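Local coordinates for mandelate racemase/muconate lactonizing enzyme, C-terminal domain protein (Paracoccus denitrificans, PDB 4DWD) that binds magnesium and may act as a hydro-lyase, as a member of the enolase superfamily, at residues L214-P225 against L241-Q250. Residues are numbered along the deposited sequence; the frame is centred on the assembly and turned at random.
Sequences LEDLGYSWFEEP and LDITVSAGEQ
Glu215 turns CG opposite its own carbonyl carbon (chi1 -71°) and runs on extended, which carries OE2 to the turn ahead of strand 244-246. There OE2 accepts two backbone bonds from one face of the carboxylate, from Asp242 N at 2.7 Å and, straighter, from Ile243 N at 2.8 Å. OE1 pairs with Arg212 and shares a water with Asp242, whose OD2 is bound by Arg212 of the second subunit; these arginines probably offset the two nearby negative charges. Cut back to an alanine, Glu215 would probably leave both turn amides without their shared acceptor and the turn freer to shift. Ile243, CG1 anti to the backbone N (chi1 -175°), lays CD1 against Tyr219 CB (3.6 Å) and Leu214 CB. The Phe222 ring lies between Leu214 CD1 and Pro225 CB on opposite faces, with Leu241 CD1 at its edge. Parallel strands follow: Phe222 N bonds Thr244 O, Ser246 N bonds Phe222 O, and Glu224 N bonds Ser246 O. Beyond them Gly248 N gives Glu224 OE2 a long, bent bond (3.3 Å), while OE1 bonds Asn200. Such pairing closes a beta-alpha-beta unit of an enolase-type barrel, Glu223 ending its strand and Glu249 just past the next; with Asp197 they form a calcium site seen for this protein, unoccupied in this chain.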
# COMPACT_ATOMS: atom_id res chain seq x y z
N LEU B 214 8.13 29.04 3.12
CA LEU B 214 7.06 29.49 4.01
C LEU B 214 7.23 28.93 5.42
O LEU B 214 6.91 29.60 6.41
CB LEU B 214 5.68 29.11 3.45
CG LEU B 214 5.33 29.76 2.11
CD1 LEU B 214 4.02 29.19 1.60
CD2 LEU B 214 5.22 31.27 2.24
N GLU B 215 7.74 27.69 5.53
CA GLU B 215 8.05 27.11 6.84
C GLU B 215 9.14 27.90 7.56
O GLU B 215 9.01 28.19 8.75
CB GLU B 215 8.47 25.64 6.70
CG GLU B 215 7.30 24.74 6.33
CD GLU B 215 7.69 23.36 5.84
OE1 GLU B 215 8.88 22.99 5.89
OE2 GLU B 215 6.76 22.64 5.40
N ASP B 216 10.17 28.29 6.82
CA ASP B 216 11.24 29.13 7.37
C ASP B 216 10.67 30.46 7.88
O ASP B 216 11.18 31.03 8.85
CB ASP B 216 12.31 29.39 6.31
CG ASP B 216 13.20 28.18 6.05
OD1 ASP B 216 13.14 27.20 6.81
OD2 ASP B 216 13.99 28.22 5.08
N LEU B 217 9.61 30.94 7.24
CA LEU B 217 8.96 32.19 7.62
C LEU B 217 7.81 31.97 8.60
O LEU B 217 7.07 32.90 8.89
CB LEU B 217 8.44 32.89 6.37
CG LEU B 217 9.51 33.47 5.45
CD1 LEU B 217 8.90 33.82 4.10
CD2 LEU B 217 10.19 34.70 6.09
N GLY B 218 7.62 30.73 9.07
CA GLY B 218 6.61 30.44 10.08
C GLY B 218 5.17 30.58 9.63
O GLY B 218 4.29 30.75 10.46
N TYR B 219 4.93 30.52 8.33
CA TYR B 219 3.54 30.60 7.85
C TYR B 219 2.71 29.44 8.39
O TYR B 219 3.25 28.35 8.66
CB TYR B 219 3.47 30.67 6.31
CG TYR B 219 3.59 32.08 5.75
CD1 TYR B 219 4.71 32.89 6.05
CD2 TYR B 219 2.59 32.61 4.93
CE1 TYR B 219 4.81 34.18 5.55
CE2 TYR B 219 2.68 33.91 4.42
CZ TYR B 219 3.79 34.69 4.73
OH TYR B 219 3.85 35.98 4.23
N SER B 220 1.41 29.68 8.52
CA SER B 220 0.53 28.70 9.16
C SER B 220 -0.11 27.71 8.20
O SER B 220 -0.26 26.53 8.54
CB SER B 220 -0.51 29.39 10.03
OG SER B 220 0.12 29.87 11.21
N TRP B 221 -0.47 28.15 7.01
CA TRP B 221 -1.02 27.24 6.01
C TRP B 221 -0.71 27.69 4.63
O TRP B 221 -0.35 28.86 4.41
CB TRP B 221 -2.52 26.97 6.21
CG TRP B 221 -3.51 27.99 5.72
CD1 TRP B 221 -4.21 27.97 4.51
CD2 TRP B 221 -3.97 29.18 6.42
NE1 TRP B 221 -5.07 29.03 4.43
CE2 TRP B 221 -4.98 29.80 5.56
CE3 TRP B 221 -3.68 29.77 7.65
CZ2 TRP B 221 -5.64 30.97 5.92
CZ3 TRP B 221 -4.36 30.94 8.00
CH2 TRP B 221 -5.31 31.53 7.16
N PHE B 222 -0.86 26.76 3.69
CA PHE B 222 -0.42 26.91 2.29
C PHE B 222 -1.54 26.35 1.43
O PHE B 222 -1.72 25.14 1.35
CB PHE B 222 0.88 26.12 2.12
CG PHE B 222 1.58 26.26 0.78
CD1 PHE B 222 1.39 27.36 -0.09
CD2 PHE B 222 2.53 25.30 0.42
CE1 PHE B 222 2.11 27.45 -1.29
CE2 PHE B 222 3.23 25.39 -0.78
CZ PHE B 222 3.03 26.46 -1.63
N GLU B 223 -2.32 27.25 0.83
CA GLU B 223 -3.55 26.89 0.15
C GLU B 223 -3.35 26.67 -1.34
O GLU B 223 -2.67 27.46 -2.01
CB GLU B 223 -4.59 27.99 0.41
CG GLU B 223 -5.99 27.71 -0.11
CD GLU B 223 -7.04 28.62 0.52
OE1 GLU B 223 -6.80 29.16 1.62
OE2 GLU B 223 -8.12 28.77 -0.09
N GLU B 224 -3.95 25.58 -1.85
CA GLU B 224 -4.00 25.29 -3.29
C GLU B 224 -2.65 25.44 -4.01
O GLU B 224 -2.54 26.15 -5.01
CB GLU B 224 -5.10 26.12 -3.97
CG GLU B 224 -6.52 25.82 -3.47
CD GLU B 224 -7.20 24.68 -4.20
OE1 GLU B 224 -6.82 24.36 -5.36
OE2 GLU B 224 -8.15 24.10 -3.65
N PRO B 225 -1.60 24.74 -3.52
CA PRO B 225 -0.29 24.92 -4.16
C PRO B 225 -0.19 24.48 -5.64
O PRO B 225 0.50 25.13 -6.42
CB PRO B 225 0.66 24.07 -3.28
CG PRO B 225 -0.24 23.13 -2.52
CD PRO B 225 -1.52 23.90 -2.31
N LEU B 241 5.26 18.10 3.09
CA LEU B 241 5.58 19.34 3.81
C LEU B 241 5.18 19.28 5.27
O LEU B 241 4.41 18.39 5.69
CB LEU B 241 4.90 20.54 3.13
CG LEU B 241 5.47 20.91 1.76
CD1 LEU B 241 4.58 22.02 1.22
CD2 LEU B 241 6.91 21.40 1.88
N ASP B 242 5.69 20.23 6.05
CA ASP B 242 5.27 20.42 7.44
C ASP B 242 4.15 21.46 7.53
O ASP B 242 3.19 21.27 8.27
CB ASP B 242 6.45 20.86 8.32
CG ASP B 242 7.49 19.77 8.51
OD1 ASP B 242 7.18 18.57 8.31
OD2 ASP B 242 8.62 20.15 8.88
N ILE B 243 4.29 22.56 6.79
CA ILE B 243 3.23 23.59 6.76
C ILE B 243 1.94 22.92 6.28
O ILE B 243 1.97 22.04 5.42
CB ILE B 243 3.60 24.80 5.86
CG1 ILE B 243 2.52 25.89 5.95
CG2 ILE B 243 3.84 24.37 4.41
CD1 ILE B 243 2.96 27.23 5.37
N THR B 244 0.81 23.31 6.86
CA THR B 244 -0.47 22.68 6.54
C THR B 244 -0.92 23.09 5.15
O THR B 244 -1.19 24.26 4.90
CB THR B 244 -1.54 23.11 7.53
OG1 THR B 244 -1.10 22.77 8.85
CG2 THR B 244 -2.87 22.40 7.23
N VAL B 245 -0.97 22.11 4.25
CA VAL B 245 -1.47 22.32 2.91
C VAL B 245 -2.99 22.18 2.93
O VAL B 245 -3.52 21.24 3.52
CB VAL B 245 -0.82 21.33 1.93
CG1 VAL B 245 -1.55 21.32 0.59
CG2 VAL B 245 0.65 21.69 1.76
N SER B 246 -3.68 23.15 2.33
CA SER B 246 -5.14 23.12 2.28
C SER B 246 -5.65 23.14 0.85
O SER B 246 -4.99 23.65 -0.04
CB SER B 246 -5.73 24.28 3.09
OG SER B 246 -5.42 25.53 2.50
N ALA B 247 -6.83 22.56 0.65
CA ALA B 247 -7.47 22.55 -0.66
C ALA B 247 -8.94 22.30 -0.42
O ALA B 247 -9.36 22.18 0.73
CB ALA B 247 -6.88 21.44 -1.54
N GLY B 248 -9.71 22.22 -1.49
CA GLY B 248 -11.14 21.95 -1.37
C GLY B 248 -12.03 23.03 -1.95
O GLY B 248 -13.20 22.79 -2.19
N GLU B 249 -11.49 24.21 -2.21
CA GLU B 249 -12.35 25.28 -2.71
C GLU B 249 -12.88 24.95 -4.10
O GLU B 249 -13.91 25.46 -4.48
CB GLU B 249 -11.64 26.63 -2.70
CG GLU B 249 -10.43 26.71 -3.60
CD GLU B 249 -10.26 28.09 -4.19
OE1 GLU B 249 -10.05 28.20 -5.41
OE2 GLU B 249 -10.33 29.07 -3.42
N GLN B 250 -12.14 24.14 -4.85
CA GLN B 250 -12.58 23.66 -6.17
C GLN B 250 -12.93 22.18 -6.11
O GLN B 250 -12.69 21.44 -7.07
CB GLN B 250 -11.50 23.90 -7.22
CG GLN B 250 -11.19 25.38 -7.43
CD GLN B 250 -10.19 25.59 -8.55
OE1 GLN B 250 -10.52 25.46 -9.73
NE2 GLN B 250 -8.96 25.91 -8.18
O HOH W 1 9.53 22.60 9.07
O HOH W 2 -8.89 25.60 -0.92